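Rod shape determining protein RodA (PDB 6BAR) probably polymerises peptidoglycan during cell wall elongation, joining lipid-linked disaccharide-peptide units into growing glycan strands at the inner membrane. Local coordinates at residues A[44-49]-A[338-343]; A[255-260]-A[331-336]; A[309-314]-A[327-332]; A[51-56]-A[342-347]; A[20-25]-A[275-280]. One frame throughout, in Å; residues are numbered along the deposited sequence.

How the contacts relate
Contacts 1 and 4 are successive levels of one interface, helix 39-56 against helix 336-354, with centres about 8 Å apart and Leu343 serving both. Contacts 2 and 3, centres about 9 Å apart, share residues 331 and 332 of the loop that joins helix 294-319 to helix 336-354. Contact 5 pairs helix 13-30 with helix 266-288, about 12 Å from contact 3 between centres, and reaches it through Tyr277 and Pro330. Contacts 2 and 4 lie farthest apart, about 20 Å between centres. Along the chain, helices 13-30 and 39-56 come first and their partners, helices 266-288 and 336-354, come late, so early and late parts of the SEDS chain are packed into one bundle.

Contact 1 of 5, residues A[44-49]-A[338-343]; sequences SVALGL and SLIATL. With OLC ((2R)-2,3-dihydroxypropyl (9Z)-octadec-9-enoate), chain C.
Ile340 turns CG1 anti to its carbonyl carbon (chi1 -72°) and extends from there (chi2 176°), a shape that delivers CD1 to Ala46 and Leu49. The setting is a near-parallel pair of helices in the SEDS membrane bundle: segments 44-49 and 338-343 run 8.4 Å apart at closest approach, inclined by 18°. Ile340 CG1 rests 3.2 Å from Ala46 O, and its CD1 reaches Leu49 CB at 3.6 Å, the two side chains crossing obliquely. Leu339 CD2 lies 3.8 Å from Leu47 CB and also against the backbone of Ala46 and Leu47. One turn on, Leu343 CD1 meets Leu47 CD1 methyl to methyl at 4.0 Å. The interface has no hydrogen bond between the segments and is held by apolar packing. Leu47 also faces Val23 and Phe27 of helix 13-30, which makes this a three-helix junction. A bound monoolein, a monoacylglycerol lipid, runs past the surface of helix 338-343: its C3 is 4.0 Å from Ile340 CG2, and its C7 is 3.7 Å from Ala341 CB.

Contact 2 of 5, residues A[255-260]-A[331-336]; sequences DFVFSV and LFSYGG
Val257 presses into the loop that leads to helix 336-354 of the SEDS membrane bundle, a contact in which residues 331-335 are extended or turned. The tight part is one methyl: Val257 CG2 sits 3.6 Å from Tyr334 N and 3.7 Å from Tyr334 CB, the two side chains crossing at about a right angle. The same methyl lies over the centre of the Phe256 ring, 3.8 Å above its plane, so it is held between its neighbour's ring and the facing loop. Val257 CG1 is more loosely placed, 3.9 Å from Phe332 O and farther from the ring of Phe332. Looser too is the partly exposed flank, where Phe256 CZ approaches Tyr334 CB at 4.1 Å. The end of the Tyr334 side chain leads away from segment 255-260, and the side chain touches Leu39, Arg42 and Gln43 of helix 39-56. On the buried flank, Val257 O is hydrogen-bonded to Asn29 ND2, and Phe332 meets Trp261 edge-to-face. Gly335 then takes the N-cap position of helix 336-354 at phi 147° and psi 112°, angles that would drive a CB into Tyr334 O.

Contact 3 of 5, residues A[309-314]-A[327-332]; sequences FQVVVN and LTLPLF
Gln310 and Val311 on a helix face an irregular extended loop, with the CA atoms of Val311 and Leu329 5.7 Å apart and those of Gln310 and Leu327 slightly farther. Gln310 sends its extended chain toward the loop, and NE2 makes a weak hydrogen bond of 3.1 Å to Thr328 O. Asn314, one turn on, has CG anti to its carbonyl carbon (chi1 -69°). Its ND2 gives weak bonds to Thr328 O and to Leu327 O, each at 3.4 Å, and within the helix it also lies against Gln310 O at a distance too short to trust. Asn314 OD1 is modelled against Leu327 O, two acceptors together, so the exact turn of this amide is doubtful. A leucine in place of Asn314 would probably leave Leu327 O without this amide donor and Thr328 O with one weak donor fewer. Apolar groups close the sides: Leu329 CD1 lies 3.9 Å from Val311 CA, Pro330 CG touches Val311 CG2 at 3.9 Å, and Val313 CG1 meets Leu327 CD1 at 3.8 Å. Beyond the contact, Val158 of helix 153-170 packs on Gln310 and Leu327. Here amides of a predicted transmembrane helix lie against main-chain carbonyls of a non-helical segment, bonding to them weakly, within the helix bundle of this SEDS protein.

Contact 4 of 5, residues A[51-56]-A[342-347]; sequences LLLAFL and TLAGLG
Leu343 reaches across to Leu51 and Ala54, and its side chain maps much of the interface. CB points toward segment 51-56 and lies 4.6 Å from Ala54 CB. CG, anti to the carbonyl carbon (chi1 -71°), is the fork from which the two methyls part. CD1 goes to the opposite helix, 3.7 Å from both Leu51 N and Leu51 CD2. CD2 turns instead to Leu331, meeting the CD2 of that loop residue at 3.5 Å. Leu51 starts away from the partner helix, but its CD2 bends back to complete the methyl pair, the two leucines crossing at a slant. On the other flank Leu53 CD2 packs on Ala344 CB at 3.6 Å, beside a bound monoolein that also touches Ala344. Small residues fill the centre. Ala54 CB rests 3.5 Å from Leu343 O, and Ala54 CA comes within 4.7 Å of Gly347 CA. A CB on Gly347 would point toward Ala54 and come close to its methyl, consistent with the backbones drawing near here. Gln58 NE2 hydrogen-bonds to both Ala54 O and Gly347 O, tying the helices together past the apolar packing. The segments run in nearly the same direction, 22° apart with axes 8.1 Å apart at closest approach. Helix 336-354 packs on helix 39-56 through Leu343, Ala344 and Gly347, and on Val19 of helix 13-30 through Leu343 and Leu346, with Leu331 of the preceding loop also against it.

Contact 5 of 5, residues A[20-25]-A[275-280]; sequences AAIVAL and GLYGLL
Ile22 stands over the ring of Tyr277, its CD1 lying 3.9 Å from the ring centroid and 9° off the ring normal, a CH-pi contact over the face. The other branch of the isoleucine goes to the phenol end: CG2 sits 3.6 Å from Tyr277 CZ and also touches OH, so the two branches follow the ring from its middle to its tip. Ile22 CG1 is anti to the carbonyl carbon (chi1 -57°). Against Leu276 the orientation differs, because the two side chains slide past each other in opposite directions, with Ile22 CG1 3.8 Å from Leu276 CB. Leu276 CD1 is then met by Leu25 CD1 at 3.9 Å, the two leucines crossing at a slant, and by Ala21 CB at 4.2 Å. Leu280 CD1 lies farther off, 4.3 Å from Ile22 CD1. The hydroxyl of Tyr277 is hydrogen-bonded to Pro330 O, so the ring is held at its tip by the loop and on one face by Ile22. A phenylalanine in place of Tyr277 would probably leave Pro330 O without its phenol partner and the loop less firmly tied to this helix. Val311 of helix 294-319 also packs on Tyr277, and Leu331 of the loop on Ile22. The segments run antiparallel at 153°, their axes 10.3 Å apart at closest approach. This is antiparallel packing in a membrane helix bundle, here joining helix 13-30 to helix 266-288 of the SEDS fold.

Contact 1 of 5, residues A[44-49]-A[338-343]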
# COMPACT_ATOMS: atom_id res chain seq x y z
N SER A 44 5.62 -15.20 -9.96
CA SER A 44 4.67 -16.26 -9.66
C SER A 44 4.89 -16.81 -8.26
O SER A 44 3.93 -17.03 -7.50
CB SER A 44 4.76 -17.37 -10.71
OG SER A 44 4.21 -16.92 -11.95
N VAL A 45 6.16 -17.01 -7.87
CA VAL A 45 6.45 -17.46 -6.51
C VAL A 45 6.05 -16.40 -5.50
O VAL A 45 5.58 -16.71 -4.40
CB VAL A 45 7.94 -17.84 -6.38
CG1 VAL A 45 8.29 -18.12 -4.92
CG2 VAL A 45 8.25 -19.05 -7.24
N ALA A 46 6.22 -15.12 -5.86
CA ALA A 46 5.73 -14.06 -5.00
C ALA A 46 4.22 -14.14 -4.82
O ALA A 46 3.71 -13.94 -3.71
CB ALA A 46 6.12 -12.70 -5.55
N LEU A 47 3.47 -14.41 -5.89
CA LEU A 47 2.02 -14.53 -5.75
C LEU A 47 1.66 -15.69 -4.84
O LEU A 47 0.77 -15.57 -3.98
CB LEU A 47 1.34 -14.71 -7.11
CG LEU A 47 -0.18 -14.98 -7.11
CD1 LEU A 47 -1.00 -13.75 -6.70
CD2 LEU A 47 -0.64 -15.48 -8.47
N GLY A 48 2.33 -16.83 -5.02
CA GLY A 48 2.10 -17.95 -4.12
C GLY A 48 2.35 -17.58 -2.67
O GLY A 48 1.51 -17.82 -1.80
N LEU A 49 3.51 -16.97 -2.40
CA LEU A 49 3.82 -16.50 -1.05
C LEU A 49 2.79 -15.50 -0.55
O LEU A 49 2.44 -15.50 0.63
CB LEU A 49 5.21 -15.87 -1.02
CG LEU A 49 6.37 -16.81 -1.26
CD1 LEU A 49 7.65 -16.00 -1.29
CD2 LEU A 49 6.40 -17.86 -0.16
N SER A 338 6.30 -5.98 -3.38
CA SER A 338 5.10 -5.15 -3.41
C SER A 338 3.85 -6.01 -3.53
O SER A 338 2.85 -5.77 -2.84
CB SER A 338 5.16 -4.14 -4.56
OG SER A 338 4.00 -3.33 -4.57
N LEU A 339 3.89 -7.02 -4.40
CA LEU A 339 2.78 -7.96 -4.51
C LEU A 339 2.49 -8.63 -3.17
O LEU A 339 1.34 -8.63 -2.70
CB LEU A 339 3.10 -9.01 -5.56
CG LEU A 339 1.92 -9.88 -5.94
CD1 LEU A 339 0.90 -9.04 -6.68
CD2 LEU A 339 2.41 -11.03 -6.79
N ILE A 340 3.52 -9.21 -2.55
CA ILE A 340 3.32 -9.92 -1.29
C ILE A 340 2.76 -8.97 -0.23
O ILE A 340 1.83 -9.32 0.50
CB ILE A 340 4.62 -10.59 -0.84
CG1 ILE A 340 4.93 -11.79 -1.73
CG2 ILE A 340 4.52 -11.02 0.61
CD1 ILE A 340 6.25 -12.46 -1.41
N ALA A 341 3.31 -7.76 -0.14
CA ALA A 341 2.89 -6.83 0.90
C ALA A 341 1.47 -6.32 0.65
O ALA A 341 0.70 -6.14 1.59
CB ALA A 341 3.86 -5.66 0.98
N THR A 342 1.12 -6.08 -0.62
CA THR A 342 -0.25 -5.66 -0.92
C THR A 342 -1.23 -6.77 -0.59
O THR A 342 -2.31 -6.52 -0.04
CB THR A 342 -0.38 -5.27 -2.39
OG1 THR A 342 0.62 -4.30 -2.72
CG2 THR A 342 -1.75 -4.66 -2.65
N LEU A 343 -0.87 -8.02 -0.90
CA LEU A 343 -1.73 -9.14 -0.54
C LEU A 343 -1.87 -9.27 0.97
O LEU A 343 -2.96 -9.54 1.47
CB LEU A 343 -1.18 -10.42 -1.16
CG LEU A 343 -1.36 -10.43 -2.66
CD1 LEU A 343 -1.08 -11.82 -3.18
CD2 LEU A 343 -2.76 -9.98 -3.05
C10 OLC C . 3.31 -7.39 6.85
C9 OLC C . 3.57 -7.33 5.53
C8 OLC C . 4.95 -6.96 5.04
C24 OLC C . 11.08 -12.54 -3.31
C7 OLC C . 5.25 -7.70 3.74
C6 OLC C . 6.75 -7.82 3.56
C5 OLC C . 7.17 -7.28 2.21
C4 OLC C . 8.37 -8.05 1.71
C3 OLC C . 8.04 -9.53 1.63
C2 OLC C . 8.96 -10.20 0.62
C21 OLC C . 10.57 -12.02 -0.93
C1 OLC C . 9.48 -11.53 1.15
C22 OLC C . 10.53 -13.08 -2.01
O19 OLC C . 9.52 -11.75 2.34
O25 OLC C . 10.42 -13.16 -4.40
O23 OLC C . 11.30 -14.20 -1.61
O20 OLC C . 9.93 -12.51 0.24

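Contact 2 of 5, residues A[255-260]-A[331-336]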
# COMPACT_ATOMS: atom_id res chain seq x y z
N ASP A 255 8.35 1.79 -14.92
CA ASP A 255 7.07 1.74 -15.63
C ASP A 255 7.11 0.84 -16.87
O ASP A 255 6.30 1.03 -17.79
CB ASP A 255 6.62 3.16 -16.00
CG ASP A 255 7.68 3.96 -16.77
OD1 ASP A 255 7.99 3.61 -17.93
OD2 ASP A 255 8.20 4.95 -16.21
N PHE A 256 8.02 -0.14 -16.91
CA PHE A 256 8.12 -1.02 -18.08
C PHE A 256 7.00 -2.05 -18.14
O PHE A 256 6.95 -2.83 -19.10
CB PHE A 256 9.50 -1.72 -18.12
CG PHE A 256 9.62 -2.95 -17.24
CD1 PHE A 256 9.74 -2.85 -15.86
CD2 PHE A 256 9.68 -4.22 -17.81
CE1 PHE A 256 9.88 -3.98 -15.07
CE2 PHE A 256 9.82 -5.35 -17.02
CZ PHE A 256 9.92 -5.23 -15.66
N VAL A 257 6.09 -2.05 -17.17
CA VAL A 257 4.93 -2.92 -17.16
C VAL A 257 3.70 -2.11 -17.56
O VAL A 257 2.76 -2.65 -18.15
CB VAL A 257 4.74 -3.57 -15.77
CG1 VAL A 257 3.67 -4.65 -15.82
CG2 VAL A 257 6.07 -4.14 -15.28
N PHE A 258 3.72 -0.81 -17.27
CA PHE A 258 2.57 0.03 -17.56
C PHE A 258 2.72 0.79 -18.87
O PHE A 258 1.72 1.03 -19.56
CB PHE A 258 2.33 1.01 -16.41
CG PHE A 258 1.17 1.93 -16.65
CD1 PHE A 258 -0.13 1.51 -16.42
CD2 PHE A 258 1.38 3.22 -17.11
CE1 PHE A 258 -1.19 2.36 -16.64
CE2 PHE A 258 0.32 4.07 -17.34
CZ PHE A 258 -0.96 3.64 -17.10
N SER A 259 3.94 1.19 -19.23
CA SER A 259 4.16 1.86 -20.51
C SER A 259 3.85 0.95 -21.69
O SER A 259 3.47 1.43 -22.76
CB SER A 259 5.60 2.39 -20.60
OG SER A 259 6.54 1.33 -20.60
N VAL A 260 4.00 -0.36 -21.50
CA VAL A 260 3.69 -1.34 -22.54
C VAL A 260 2.19 -1.65 -22.56
O VAL A 260 1.61 -1.83 -23.64
CB VAL A 260 4.53 -2.61 -22.32
CG1 VAL A 260 4.31 -3.60 -23.45
CG2 VAL A 260 6.01 -2.26 -22.19
N LEU A 331 -0.38 -4.54 -7.11
CA LEU A 331 -0.96 -5.79 -7.63
C LEU A 331 -0.72 -5.96 -9.13
O LEU A 331 -0.93 -7.05 -9.67
CB LEU A 331 -2.46 -5.87 -7.35
CG LEU A 331 -2.97 -5.90 -5.90
CD1 LEU A 331 -4.47 -5.69 -5.87
CD2 LEU A 331 -2.58 -7.20 -5.23
N PHE A 332 -0.27 -4.90 -9.81
CA PHE A 332 -0.15 -4.88 -11.26
C PHE A 332 1.29 -4.80 -11.75
O PHE A 332 1.70 -5.59 -12.61
CB PHE A 332 -0.95 -3.71 -11.84
CG PHE A 332 -1.04 -3.72 -13.35
CD1 PHE A 332 -1.94 -4.55 -13.99
CD2 PHE A 332 -0.21 -2.90 -14.11
CE1 PHE A 332 -2.02 -4.56 -15.37
CE2 PHE A 332 -0.29 -2.90 -15.49
CZ PHE A 332 -1.19 -3.74 -16.12
N SER A 333 2.07 -3.86 -11.24
CA SER A 333 3.43 -3.70 -11.71
C SER A 333 4.32 -4.82 -11.18
O SER A 333 3.98 -5.53 -10.23
CB SER A 333 3.99 -2.34 -11.30
OG SER A 333 5.29 -2.13 -11.83
N TYR A 334 5.48 -4.97 -11.82
CA TYR A 334 6.42 -6.03 -11.46
C TYR A 334 7.09 -5.73 -10.12
O TYR A 334 7.46 -4.59 -9.84
CB TYR A 334 7.48 -6.21 -12.55
CG TYR A 334 8.58 -7.16 -12.14
CD1 TYR A 334 8.39 -8.53 -12.20
CD2 TYR A 334 9.80 -6.68 -11.68
CE1 TYR A 334 9.39 -9.41 -11.82
CE2 TYR A 334 10.80 -7.54 -11.29
CZ TYR A 334 10.59 -8.91 -11.36
OH TYR A 334 11.59 -9.78 -10.98
N GLY A 335 7.26 -6.77 -9.31
CA GLY A 335 7.82 -6.62 -7.98
C GLY A 335 7.26 -7.60 -6.97
O GLY A 335 6.08 -7.51 -6.60
N GLY A 336 8.10 -8.53 -6.52
CA GLY A 336 7.60 -9.59 -5.65
C GLY A 336 7.24 -9.10 -4.26
O GLY A 336 6.24 -9.53 -3.68

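Contact 3 of 5, residues A[309-314]-A[327-332]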
# COMPACT_ATOMS: atom_id res chain seq x y z
N PHE A 309 -3.33 6.40 -3.63
CA PHE A 309 -2.29 7.40 -3.82
C PHE A 309 -1.14 6.85 -4.65
O PHE A 309 -0.61 7.55 -5.51
CB PHE A 309 -1.77 7.90 -2.47
CG PHE A 309 -0.77 9.02 -2.59
CD1 PHE A 309 -1.18 10.32 -2.80
CD2 PHE A 309 0.59 8.76 -2.48
CE1 PHE A 309 -0.26 11.35 -2.90
CE2 PHE A 309 1.52 9.79 -2.58
CZ PHE A 309 1.09 11.09 -2.80
N GLN A 310 -0.74 5.59 -4.42
CA GLN A 310 0.27 5.00 -5.30
C GLN A 310 -0.23 4.96 -6.74
O GLN A 310 0.52 5.25 -7.68
CB GLN A 310 0.65 3.61 -4.83
CG GLN A 310 1.31 3.62 -3.48
CD GLN A 310 2.14 2.38 -3.23
OE1 GLN A 310 2.37 1.99 -2.09
NE2 GLN A 310 2.61 1.76 -4.31
N VAL A 311 -1.51 4.61 -6.93
CA VAL A 311 -2.05 4.56 -8.29
C VAL A 311 -1.98 5.93 -8.96
O VAL A 311 -1.52 6.08 -10.10
CB VAL A 311 -3.48 4.00 -8.29
CG1 VAL A 311 -4.10 4.11 -9.67
CG2 VAL A 311 -3.48 2.55 -7.82
N VAL A 312 -2.42 6.98 -8.25
CA VAL A 312 -2.43 8.29 -8.88
C VAL A 312 -1.03 8.87 -9.00
O VAL A 312 -0.80 9.75 -9.84
CB VAL A 312 -3.37 9.28 -8.16
CG1 VAL A 312 -4.81 8.79 -8.23
CG2 VAL A 312 -2.93 9.52 -6.72
N VAL A 313 -0.07 8.40 -8.20
CA VAL A 313 1.33 8.79 -8.39
C VAL A 313 1.86 8.23 -9.70
O VAL A 313 2.52 8.92 -10.48
CB VAL A 313 2.19 8.34 -7.20
CG1 VAL A 313 3.65 8.21 -7.61
CG2 VAL A 313 2.05 9.33 -6.05
N ASN A 314 1.57 6.95 -9.96
CA ASN A 314 2.01 6.36 -11.23
C ASN A 314 1.31 7.01 -12.42
O ASN A 314 1.90 7.08 -13.51
CB ASN A 314 1.78 4.85 -11.21
CG ASN A 314 2.72 4.14 -10.25
OD1 ASN A 314 3.82 3.73 -10.63
ND2 ASN A 314 2.29 3.99 -9.00
N LEU A 327 7.62 3.77 -6.52
CA LEU A 327 6.28 3.27 -6.22
C LEU A 327 5.71 2.54 -7.42
O LEU A 327 5.50 3.14 -8.48
CB LEU A 327 5.35 4.42 -5.82
CG LEU A 327 5.73 5.31 -4.64
CD1 LEU A 327 4.70 6.41 -4.42
CD2 LEU A 327 5.91 4.47 -3.38
N THR A 328 5.45 1.25 -7.26
CA THR A 328 4.86 0.48 -8.34
C THR A 328 3.34 0.60 -8.31
O THR A 328 2.74 1.10 -7.36
CB THR A 328 5.28 -0.99 -8.24
OG1 THR A 328 5.09 -1.45 -6.90
CG2 THR A 328 6.74 -1.14 -8.63
N LEU A 329 2.73 0.17 -9.40
CA LEU A 329 1.29 0.05 -9.45
C LEU A 329 0.89 -1.18 -8.65
O LEU A 329 1.28 -2.30 -9.02
CB LEU A 329 0.82 -0.07 -10.89
CG LEU A 329 -0.62 0.36 -11.15
CD1 LEU A 329 -0.82 1.78 -10.66
CD2 LEU A 329 -0.90 0.26 -12.62
N PRO A 330 0.14 -1.04 -7.56
CA PRO A 330 -0.09 -2.18 -6.66
C PRO A 330 -0.86 -3.31 -7.34
O PRO A 330 -1.84 -3.08 -8.06
CB PRO A 330 -0.90 -1.56 -5.51
CG PRO A 330 -1.42 -0.24 -6.04
CD PRO A 330 -0.39 0.22 -7.02
N LEU A 331 -0.38 -4.54 -7.11
CA LEU A 331 -0.96 -5.79 -7.63
C LEU A 331 -0.72 -5.96 -9.13
O LEU A 331 -0.93 -7.05 -9.67
CB LEU A 331 -2.46 -5.87 -7.35
CG LEU A 331 -2.97 -5.90 -5.90
CD1 LEU A 331 -4.47 -5.69 -5.87
CD2 LEU A 331 -2.58 -7.20 -5.23
N PHE A 332 -0.27 -4.90 -9.81
CA PHE A 332 -0.15 -4.88 -11.26
C PHE A 332 1.29 -4.80 -11.75
O PHE A 332 1.70 -5.59 -12.61
CB PHE A 332 -0.95 -3.71 -11.84
CG PHE A 332 -1.04 -3.72 -13.35
CD1 PHE A 332 -1.94 -4.55 -13.99
CD2 PHE A 332 -0.21 -2.90 -14.11
CE1 PHE A 332 -2.02 -4.56 -15.37
CE2 PHE A 332 -0.29 -2.90 -15.49
CZ PHE A 332 -1.19 -3.74 -16.12

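Contact 4 of 5, residues A[51-56]-A[342-347]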
# COMPACT_ATOMS: atom_id res chain seq x y z
N LEU A 51 -0.54 -15.00 -1.46
CA LEU A 51 -1.77 -15.70 -1.10
C LEU A 51 -1.57 -16.54 0.15
O LEU A 51 -2.42 -16.54 1.04
CB LEU A 51 -2.25 -16.58 -2.25
CG LEU A 51 -2.49 -15.85 -3.57
CD1 LEU A 51 -3.03 -16.80 -4.63
CD2 LEU A 51 -3.44 -14.68 -3.36
N LEU A 52 -0.44 -17.24 0.25
CA LEU A 52 -0.19 -18.07 1.42
C LEU A 52 -0.13 -17.23 2.69
O LEU A 52 -0.70 -17.61 3.71
CB LEU A 52 1.10 -18.85 1.23
CG LEU A 52 1.49 -19.72 2.43
CD1 LEU A 52 0.37 -20.69 2.78
CD2 LEU A 52 2.76 -20.45 2.10
N LEU A 53 0.56 -16.09 2.64
CA LEU A 53 0.67 -15.24 3.82
C LEU A 53 -0.67 -14.61 4.17
O LEU A 53 -1.03 -14.51 5.35
CB LEU A 53 1.71 -14.15 3.58
CG LEU A 53 1.79 -13.12 4.70
CD1 LEU A 53 2.22 -13.80 5.99
CD2 LEU A 53 2.74 -12.00 4.33
N ALA A 54 -1.43 -14.18 3.15
CA ALA A 54 -2.73 -13.60 3.40
C ALA A 54 -3.71 -14.63 3.94
O ALA A 54 -4.63 -14.29 4.69
CB ALA A 54 -3.26 -12.97 2.11
N PHE A 55 -3.53 -15.90 3.58
CA PHE A 55 -4.33 -16.95 4.19
C PHE A 55 -3.88 -17.21 5.63
O PHE A 55 -4.72 -17.26 6.53
CB PHE A 55 -4.25 -18.24 3.35
CG PHE A 55 -5.02 -19.40 3.94
CD1 PHE A 55 -6.38 -19.53 3.72
CD2 PHE A 55 -4.38 -20.35 4.72
CE1 PHE A 55 -7.09 -20.59 4.27
CE2 PHE A 55 -5.08 -21.41 5.27
CZ PHE A 55 -6.44 -21.53 5.04
N LEU A 56 -2.57 -17.35 5.86
CA LEU A 56 -2.08 -17.56 7.22
C LEU A 56 -2.58 -16.47 8.16
O LEU A 56 -2.95 -16.76 9.31
CB LEU A 56 -0.55 -17.61 7.24
CG LEU A 56 0.15 -18.77 6.53
CD1 LEU A 56 1.67 -18.59 6.52
CD2 LEU A 56 -0.23 -20.12 7.13
N THR A 342 1.12 -6.08 -0.62
CA THR A 342 -0.25 -5.66 -0.92
C THR A 342 -1.23 -6.77 -0.59
O THR A 342 -2.31 -6.52 -0.04
CB THR A 342 -0.38 -5.27 -2.39
OG1 THR A 342 0.62 -4.30 -2.72
CG2 THR A 342 -1.75 -4.66 -2.65
N LEU A 343 -0.87 -8.02 -0.90
CA LEU A 343 -1.73 -9.14 -0.54
C LEU A 343 -1.87 -9.27 0.97
O LEU A 343 -2.96 -9.54 1.47
CB LEU A 343 -1.18 -10.42 -1.16
CG LEU A 343 -1.36 -10.43 -2.66
CD1 LEU A 343 -1.08 -11.82 -3.18
CD2 LEU A 343 -2.76 -9.98 -3.05
N ALA A 344 -0.78 -9.09 1.71
CA ALA A 344 -0.85 -9.20 3.16
C ALA A 344 -1.73 -8.10 3.75
O ALA A 344 -2.56 -8.36 4.63
CB ALA A 344 0.55 -9.14 3.77
N GLY A 345 -1.56 -6.87 3.29
CA GLY A 345 -2.42 -5.80 3.75
C GLY A 345 -3.88 -6.03 3.39
O GLY A 345 -4.77 -5.73 4.18
N LEU A 346 -4.13 -6.58 2.20
CA LEU A 346 -5.51 -6.90 1.84
C LEU A 346 -6.06 -8.03 2.70
O LEU A 346 -7.25 -8.02 3.03
CB LEU A 346 -5.60 -7.23 0.35
CG LEU A 346 -5.36 -6.01 -0.55
CD1 LEU A 346 -4.98 -6.43 -1.97
CD2 LEU A 346 -6.57 -5.10 -0.56
N GLY A 347 -5.22 -8.98 3.09
CA GLY A 347 -5.66 -10.00 4.03
C GLY A 347 -6.03 -9.43 5.39
O GLY A 347 -7.04 -9.81 5.99

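Contact 5 of 5, residues A[20-25]-A[275-280]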
# COMPACT_ATOMS: atom_id res chain seq x y z
N ALA A 20 -8.29 -10.21 -7.37
CA ALA A 20 -7.90 -11.28 -8.28
C ALA A 20 -7.90 -10.82 -9.74
O ALA A 20 -7.06 -11.26 -10.53
CB ALA A 20 -8.82 -12.49 -8.10
N ALA A 21 -8.82 -9.92 -10.10
CA ALA A 21 -8.90 -9.46 -11.49
C ALA A 21 -7.73 -8.54 -11.84
O ALA A 21 -7.12 -8.68 -12.91
CB ALA A 21 -10.24 -8.74 -11.70
N ILE A 22 -7.41 -7.61 -10.94
CA ILE A 22 -6.24 -6.76 -11.18
C ILE A 22 -4.97 -7.61 -11.23
O ILE A 22 -4.10 -7.39 -12.09
CB ILE A 22 -6.17 -5.65 -10.12
CG1 ILE A 22 -7.47 -4.85 -10.13
CG2 ILE A 22 -4.98 -4.73 -10.37
CD1 ILE A 22 -7.46 -3.60 -9.27
N VAL A 23 -4.85 -8.61 -10.35
CA VAL A 23 -3.66 -9.46 -10.32
C VAL A 23 -3.52 -10.26 -11.62
O VAL A 23 -2.43 -10.36 -12.19
CB VAL A 23 -3.69 -10.37 -9.07
CG1 VAL A 23 -2.63 -11.46 -9.16
CG2 VAL A 23 -3.48 -9.54 -7.81
N ALA A 24 -4.63 -10.84 -12.10
CA ALA A 24 -4.58 -11.61 -13.34
C ALA A 24 -4.25 -10.73 -14.53
O ALA A 24 -3.58 -11.17 -15.47
CB ALA A 24 -5.91 -12.33 -13.56
N LEU A 25 -4.71 -9.47 -14.52
CA LEU A 25 -4.31 -8.55 -15.58
C LEU A 25 -2.82 -8.25 -15.51
O LEU A 25 -2.13 -8.23 -16.54
CB LEU A 25 -5.11 -7.26 -15.49
CG LEU A 25 -6.45 -7.36 -16.20
CD1 LEU A 25 -7.00 -5.97 -16.47
CD2 LEU A 25 -6.29 -8.14 -17.49
N GLY A 275 -10.69 1.70 -14.19
CA GLY A 275 -11.99 1.34 -13.66
C GLY A 275 -11.89 0.25 -12.61
O GLY A 275 -12.59 0.28 -11.60
N LEU A 276 -11.02 -0.74 -12.84
CA LEU A 276 -10.79 -1.77 -11.83
C LEU A 276 -10.24 -1.16 -10.55
O LEU A 276 -10.66 -1.53 -9.44
CB LEU A 276 -9.83 -2.83 -12.37
CG LEU A 276 -10.44 -3.95 -13.22
CD1 LEU A 276 -9.40 -5.03 -13.49
CD2 LEU A 276 -11.67 -4.55 -12.54
N TYR A 277 -9.33 -0.20 -10.67
CA TYR A 277 -8.81 0.47 -9.48
C TYR A 277 -9.86 1.35 -8.82
O TYR A 277 -9.89 1.46 -7.59
CB TYR A 277 -7.56 1.27 -9.83
CG TYR A 277 -6.35 0.39 -9.86
CD1 TYR A 277 -5.76 -0.05 -8.69
CD2 TYR A 277 -5.82 -0.04 -11.07
CE1 TYR A 277 -4.66 -0.87 -8.71
CE2 TYR A 277 -4.72 -0.86 -11.10
CZ TYR A 277 -4.14 -1.27 -9.93
OH TYR A 277 -3.04 -2.09 -9.96
N GLY A 278 -10.73 1.98 -9.62
CA GLY A 278 -11.80 2.78 -9.05
C GLY A 278 -12.80 1.94 -8.27
O GLY A 278 -13.22 2.32 -7.18
N LEU A 279 -13.16 0.78 -8.82
CA LEU A 279 -14.04 -0.14 -8.11
C LEU A 279 -13.38 -0.68 -6.85
O LEU A 279 -14.05 -0.89 -5.83
CB LEU A 279 -14.46 -1.29 -9.02
CG LEU A 279 -15.27 -0.88 -10.24
CD1 LEU A 279 -15.87 -2.11 -10.91
CD2 LEU A 279 -16.34 0.11 -9.84
N LEU A 280 -12.06 -0.93 -6.90
CA LEU A 280 -11.38 -1.41 -5.71
C LEU A 280 -11.37 -0.36 -4.60
O LEU A 280 -11.66 -0.66 -3.44
CB LEU A 280 -9.95 -1.85 -6.06
CG LEU A 280 -9.15 -2.42 -4.89
CD1 LEU A 280 -8.71 -3.86 -5.16
CD2 LEU A 280 -7.95 -1.53 -4.62